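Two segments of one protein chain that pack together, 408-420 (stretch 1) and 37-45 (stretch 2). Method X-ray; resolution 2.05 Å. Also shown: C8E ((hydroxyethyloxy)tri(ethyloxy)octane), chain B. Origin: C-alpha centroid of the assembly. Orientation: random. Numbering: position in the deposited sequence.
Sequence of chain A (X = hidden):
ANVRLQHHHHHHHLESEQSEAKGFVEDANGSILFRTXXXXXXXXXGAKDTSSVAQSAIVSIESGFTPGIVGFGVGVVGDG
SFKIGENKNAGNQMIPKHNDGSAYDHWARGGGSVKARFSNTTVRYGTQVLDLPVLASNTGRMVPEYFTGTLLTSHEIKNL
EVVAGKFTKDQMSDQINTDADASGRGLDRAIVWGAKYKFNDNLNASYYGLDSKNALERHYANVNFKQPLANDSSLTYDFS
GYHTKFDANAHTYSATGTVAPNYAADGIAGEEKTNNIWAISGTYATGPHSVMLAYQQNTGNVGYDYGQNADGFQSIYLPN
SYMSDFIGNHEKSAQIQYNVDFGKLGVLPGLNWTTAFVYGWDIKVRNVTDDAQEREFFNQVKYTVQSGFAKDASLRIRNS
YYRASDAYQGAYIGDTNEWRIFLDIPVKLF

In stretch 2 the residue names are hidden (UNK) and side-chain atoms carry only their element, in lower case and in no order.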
# COMPACT_ATOMS: atom_id res chain seq x y z
N TYR A 408 16.72 9.06 -15.58
CA TYR A 408 15.65 8.46 -14.80
C TYR A 408 14.30 8.73 -15.41
O TYR A 408 13.35 9.21 -14.77
CB TYR A 408 15.68 8.99 -13.37
CG TYR A 408 15.18 8.13 -12.23
CD1 TYR A 408 15.71 6.85 -11.97
CD2 TYR A 408 14.23 8.63 -11.34
CE1 TYR A 408 15.32 6.02 -10.82
CE2 TYR A 408 13.79 7.82 -10.28
CZ TYR A 408 14.40 6.53 -10.00
OH TYR A 408 13.87 5.91 -8.90
N GLN A 409 14.18 8.28 -16.63
CA GLN A 409 12.97 8.39 -17.43
C GLN A 409 12.45 6.93 -17.51
O GLN A 409 11.80 6.50 -16.59
CB GLN A 409 13.25 9.04 -18.80
CG GLN A 409 13.63 10.54 -18.74
CD GLN A 409 12.58 11.43 -18.06
OE1 GLN A 409 11.38 11.46 -18.46
NE2 GLN A 409 13.07 12.24 -17.08
N GLY A 410 12.82 6.19 -18.54
CA GLY A 410 12.35 4.83 -18.75
C GLY A 410 12.88 3.90 -17.65
O GLY A 410 12.21 2.94 -17.31
N ALA A 411 14.04 4.21 -17.04
CA ALA A 411 14.42 3.51 -15.81
C ALA A 411 13.42 3.55 -14.69
O ALA A 411 13.57 2.73 -13.82
CB ALA A 411 15.78 3.92 -15.29
N TYR A 412 12.41 4.45 -14.67
CA TYR A 412 11.48 4.49 -13.54
C TYR A 412 10.08 4.90 -13.99
O TYR A 412 9.38 4.07 -14.47
CB TYR A 412 11.99 5.33 -12.36
CG TYR A 412 11.16 5.25 -11.08
CD1 TYR A 412 10.93 4.02 -10.44
CD2 TYR A 412 10.57 6.34 -10.57
CE1 TYR A 412 10.17 3.95 -9.31
CE2 TYR A 412 9.80 6.28 -9.46
CZ TYR A 412 9.58 5.10 -8.83
OH TYR A 412 8.89 5.15 -7.70
N ILE A 413 9.70 6.16 -13.94
CA ILE A 413 8.39 6.61 -14.44
C ILE A 413 8.57 7.55 -15.58
O ILE A 413 8.00 7.39 -16.61
CB ILE A 413 7.59 7.30 -13.30
CG1 ILE A 413 7.21 6.23 -12.20
CG2 ILE A 413 6.31 7.91 -13.85
CD1 ILE A 413 6.74 6.83 -10.86
N GLY A 414 9.39 8.58 -15.44
CA GLY A 414 9.51 9.48 -16.61
C GLY A 414 8.69 10.75 -16.32
O GLY A 414 7.78 10.71 -15.48
N ASP A 415 8.99 11.87 -17.02
CA ASP A 415 8.25 13.09 -16.76
C ASP A 415 6.74 12.85 -16.99
O ASP A 415 6.38 12.28 -18.05
CB ASP A 415 8.68 14.21 -17.68
CG ASP A 415 10.08 14.70 -17.40
OD1 ASP A 415 10.76 14.26 -16.50
OD2 ASP A 415 10.46 15.61 -18.08
N THR A 416 5.89 13.36 -16.10
CA THR A 416 4.47 13.04 -16.04
C THR A 416 3.66 14.07 -15.31
O THR A 416 4.09 14.61 -14.29
CB THR A 416 4.27 11.72 -15.20
OG1 THR A 416 4.91 10.63 -15.87
CG2 THR A 416 2.81 11.39 -14.97
N ASN A 417 2.46 14.28 -15.82
CA ASN A 417 1.38 14.95 -15.20
C ASN A 417 0.34 13.83 -14.99
O ASN A 417 -0.24 13.33 -15.97
CB ASN A 417 0.85 16.06 -16.17
CG ASN A 417 2.00 17.07 -16.58
OD1 ASN A 417 3.06 17.17 -15.95
ND2 ASN A 417 1.78 17.79 -17.67
N GLU A 418 0.00 13.60 -13.77
CA GLU A 418 -0.87 12.51 -13.37
C GLU A 418 -2.11 13.11 -12.77
O GLU A 418 -2.00 14.02 -11.96
CB GLU A 418 -0.29 11.61 -12.30
CG GLU A 418 -1.27 10.47 -11.87
CD GLU A 418 -0.73 9.45 -10.85
OE1 GLU A 418 -0.53 9.78 -9.72
OE2 GLU A 418 -0.57 8.25 -11.17
N TRP A 419 -3.27 12.61 -13.13
CA TRP A 419 -4.49 12.90 -12.33
C TRP A 419 -5.12 11.60 -11.85
O TRP A 419 -5.20 10.65 -12.68
CB TRP A 419 -5.54 13.55 -13.18
CG TRP A 419 -5.25 14.97 -13.45
CD1 TRP A 419 -4.60 15.46 -14.54
CD2 TRP A 419 -5.71 16.11 -12.70
NE1 TRP A 419 -4.55 16.79 -14.47
CE2 TRP A 419 -5.22 17.25 -13.36
CE3 TRP A 419 -6.46 16.28 -11.53
CZ2 TRP A 419 -5.47 18.56 -12.92
CZ3 TRP A 419 -6.66 17.58 -11.03
CH2 TRP A 419 -6.16 18.71 -11.73
N ARG A 420 -5.68 11.63 -10.65
CA ARG A 420 -6.48 10.50 -10.10
C ARG A 420 -7.70 11.04 -9.47
O ARG A 420 -7.66 12.00 -8.70
CB ARG A 420 -5.83 9.63 -9.05
CG ARG A 420 -4.46 9.17 -9.35
CD ARG A 420 -3.96 8.21 -8.24
NE ARG A 420 -2.58 7.98 -8.53
CZ ARG A 420 -1.72 7.33 -7.72
NH1 ARG A 420 -2.10 6.70 -6.58
NH2 ARG A 420 -0.46 7.30 -8.07
N UNK A 37 -13.29 4.88 -10.41
CA UNK A 37 -11.95 5.50 -10.59
C UNK A 37 -11.54 5.91 -11.98
O UNK A 37 -12.00 5.41 -12.99
N UNK A 38 -10.59 6.83 -11.99
CA UNK A 38 -10.05 7.50 -13.14
C UNK A 38 -8.60 7.75 -12.80
O UNK A 38 -8.33 8.38 -11.75
c UNK A 38 -9.20 10.60 -14.18
c UNK A 38 -10.71 10.73 -16.48
c UNK A 38 -8.84 11.47 -15.20
c UNK A 38 -10.31 9.77 -14.29
c UNK A 38 -9.59 11.52 -16.33
c UNK A 38 -11.08 9.87 -15.44
o UNK A 38 -9.25 12.35 -17.37
c UNK A 38 -10.72 8.84 -13.17
N UNK A 39 -7.67 7.28 -13.64
CA UNK A 39 -6.26 7.55 -13.44
C UNK A 39 -5.65 7.73 -14.83
O UNK A 39 -5.72 6.84 -15.68
c UNK A 39 -3.16 6.64 -13.23
c UNK A 39 -4.18 6.55 -12.14
c UNK A 39 -5.60 6.39 -12.69
c UNK A 39 -3.83 5.48 -11.02
N UNK A 40 -5.06 8.89 -15.05
CA UNK A 40 -4.36 9.17 -16.29
C UNK A 40 -2.95 9.71 -16.00
O UNK A 40 -2.72 10.52 -15.08
o UNK A 40 -5.02 11.53 -16.45
c UNK A 40 -5.11 10.27 -17.13
c UNK A 40 -6.61 9.93 -17.38
N UNK A 41 -2.02 9.36 -16.87
CA UNK A 41 -0.62 9.87 -16.86
C UNK A 41 -0.26 10.31 -18.29
O UNK A 41 -0.26 9.47 -19.25
n UNK A 41 1.28 6.02 -11.18
c UNK A 41 0.29 8.72 -16.54
n UNK A 41 1.04 7.16 -13.13
c UNK A 41 1.71 6.31 -12.37
c UNK A 41 1.40 7.58 -14.49
n UNK A 41 2.74 5.72 -12.82
c UNK A 41 0.15 8.29 -15.08
N UNK A 42 -0.02 11.63 -18.45
CA UNK A 42 0.43 12.24 -19.69
C UNK A 42 1.92 12.35 -19.64
O UNK A 42 2.46 12.98 -18.73
c UNK A 42 -1.75 13.53 -19.91
o UNK A 42 -2.33 12.41 -20.02
c UNK A 42 -0.20 13.62 -19.83
o UNK A 42 -2.43 14.56 -19.81
N UNK A 43 2.59 11.75 -20.58
CA UNK A 43 4.08 11.70 -20.59
C UNK A 43 4.64 12.43 -21.84
O UNK A 43 3.89 12.85 -22.69
c UNK A 43 3.90 9.57 -19.19
n UNK A 43 5.39 6.67 -17.34
c UNK A 43 4.41 7.72 -17.57
c UNK A 43 4.94 8.64 -18.65
c UNK A 43 4.52 10.26 -20.42
N UNK A 44 5.95 12.65 -21.96
CA UNK A 44 6.42 13.45 -23.11
C UNK A 44 6.36 12.57 -24.43
O UNK A 44 6.02 11.35 -24.37
n UNK A 44 12.49 13.79 -21.43
c UNK A 44 8.76 13.51 -21.96
c UNK A 44 7.72 14.18 -22.85
c UNK A 44 11.07 13.64 -21.07
c UNK A 44 10.10 14.26 -22.05
N UNK A 45 6.56 13.15 -25.60
CA UNK A 45 6.54 12.37 -26.87
C UNK A 45 7.54 11.18 -26.77
O UNK A 45 8.55 11.26 -26.07
c UNK A 45 8.33 13.39 -28.46
c UNK A 45 8.59 13.98 -29.84
o UNK A 45 7.75 13.92 -30.73
c UNK A 45 6.86 13.27 -28.10
n UNK A 45 9.78 14.55 -30.02
C6 C8E B . 1.22 -3.71 -16.75
C7 C8E B . 0.53 -2.31 -16.76
C8 C8E B . 1.36 -1.14 -17.32
O9 C8E B . 1.12 0.16 -16.67
C10 C8E B . 2.37 0.61 -16.15
C11 C8E B . 2.61 0.00 -14.76
O12 C8E B . 3.55 0.76 -14.01
C13 C8E B . 3.19 2.11 -13.68
C14 C8E B . 2.57 2.18 -12.32
O15 C8E B . 3.14 3.16 -11.46
C16 C8E B . 4.55 3.14 -11.21
C17 C8E B . 4.69 3.64 -9.78
O18 C8E B . 3.55 4.52 -9.54
C19 C8E B . 3.00 4.46 -8.22
C20 C8E B . 1.93 5.53 -8.09
O21 C8E B . 1.42 5.83 -6.76
O HOH W 1 -2.93 12.99 -16.94

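Position 37 has no side-chain atoms, so it is Gly-37; it makes no contact with stretch 1.

Position 38 carries one carbon, then a six-carbon ring bearing one oxygen: Tyr-38. Its CE1 lies 4.4 Å from CB of Trp-419, and its backbone O receives a CA-H...O contact from CA of Arg-420 at 3.3 Å.

Position 39 has four carbons forked at the second, with no heteroatom, and the fork is one carbon removed from the backbone: Leu-39. Its CD1 packs 3.7 Å from NE of Arg-420, placing hydrocarbon beside a charged group.

Position 40 shows one carbon bearing an oxygen and a carbon, which is Thr-40. Its backbone pairs with Trp-419 in both directions, Thr-40 N to Trp-419 O at 3.0 Å and Trp-419 N to Thr-40 O at 2.9 Å. Thr-40 OG1 sits at the edge of the indole and hydrogen-bonds water 1 at 2.6 Å; that water donates to Asn-417 O at 2.9 Å, tying side chain to opposing backbone.

Position 41 runs three carbons, a nitrogen, then a carbon with two more nitrogens: a guanidinium, hence Arg-41. Its NE and NH2 both donate to Glu-418 OE2, at 2.8 and 2.9 Å, forming a salt bridge. NH1 instead reaches O15 of the C8E detergent at 2.9 Å.

Position 42 has two carbons, the second carrying two oxygens. A carboxylate and a short amide pair differ by element, and two oxygens mean Asp-42. Its backbone closes another pair: Asp-42 N to Asn-417 O at 3.0 Å and Asn-417 N to Asp-42 O at 3.2 Å.

Position 43 has four carbons in a row ending in nitrogen: Lys-43. Its NZ donates to the backbone O of Ile-413 at 2.8 Å, beyond the strand pairing.

Position 44 repeats that chain and is Lys-44. Its CE approaches Gln-409 OE1 at 3.4 Å, while its NZ stays 4.3 Å from Asp-415 OD2, too far for a salt bridge.

Position 45 has three carbons, the third carrying one oxygen and one nitrogen: Gln-45, poorly ordered and out of reach.

The contact rests on antiparallel pairing, with backbone hydrogen bonds at alternate positions. Glu-418, Arg-41, Arg-420 and Leu-39 share one face. There Glu-418 is the hinge of charge, since Arg-420 NE also bridges its OE1 at 3.0 Å. The carboxylate thus lies between two arginines whose NH2 atoms come within 3.8 Å, and Arg-420 NH2 joins Arg-41 in binding the detergent, reaching C8E O21 at 2.7 Å.

Stretch 2 37-45: GYLTRDKKQ
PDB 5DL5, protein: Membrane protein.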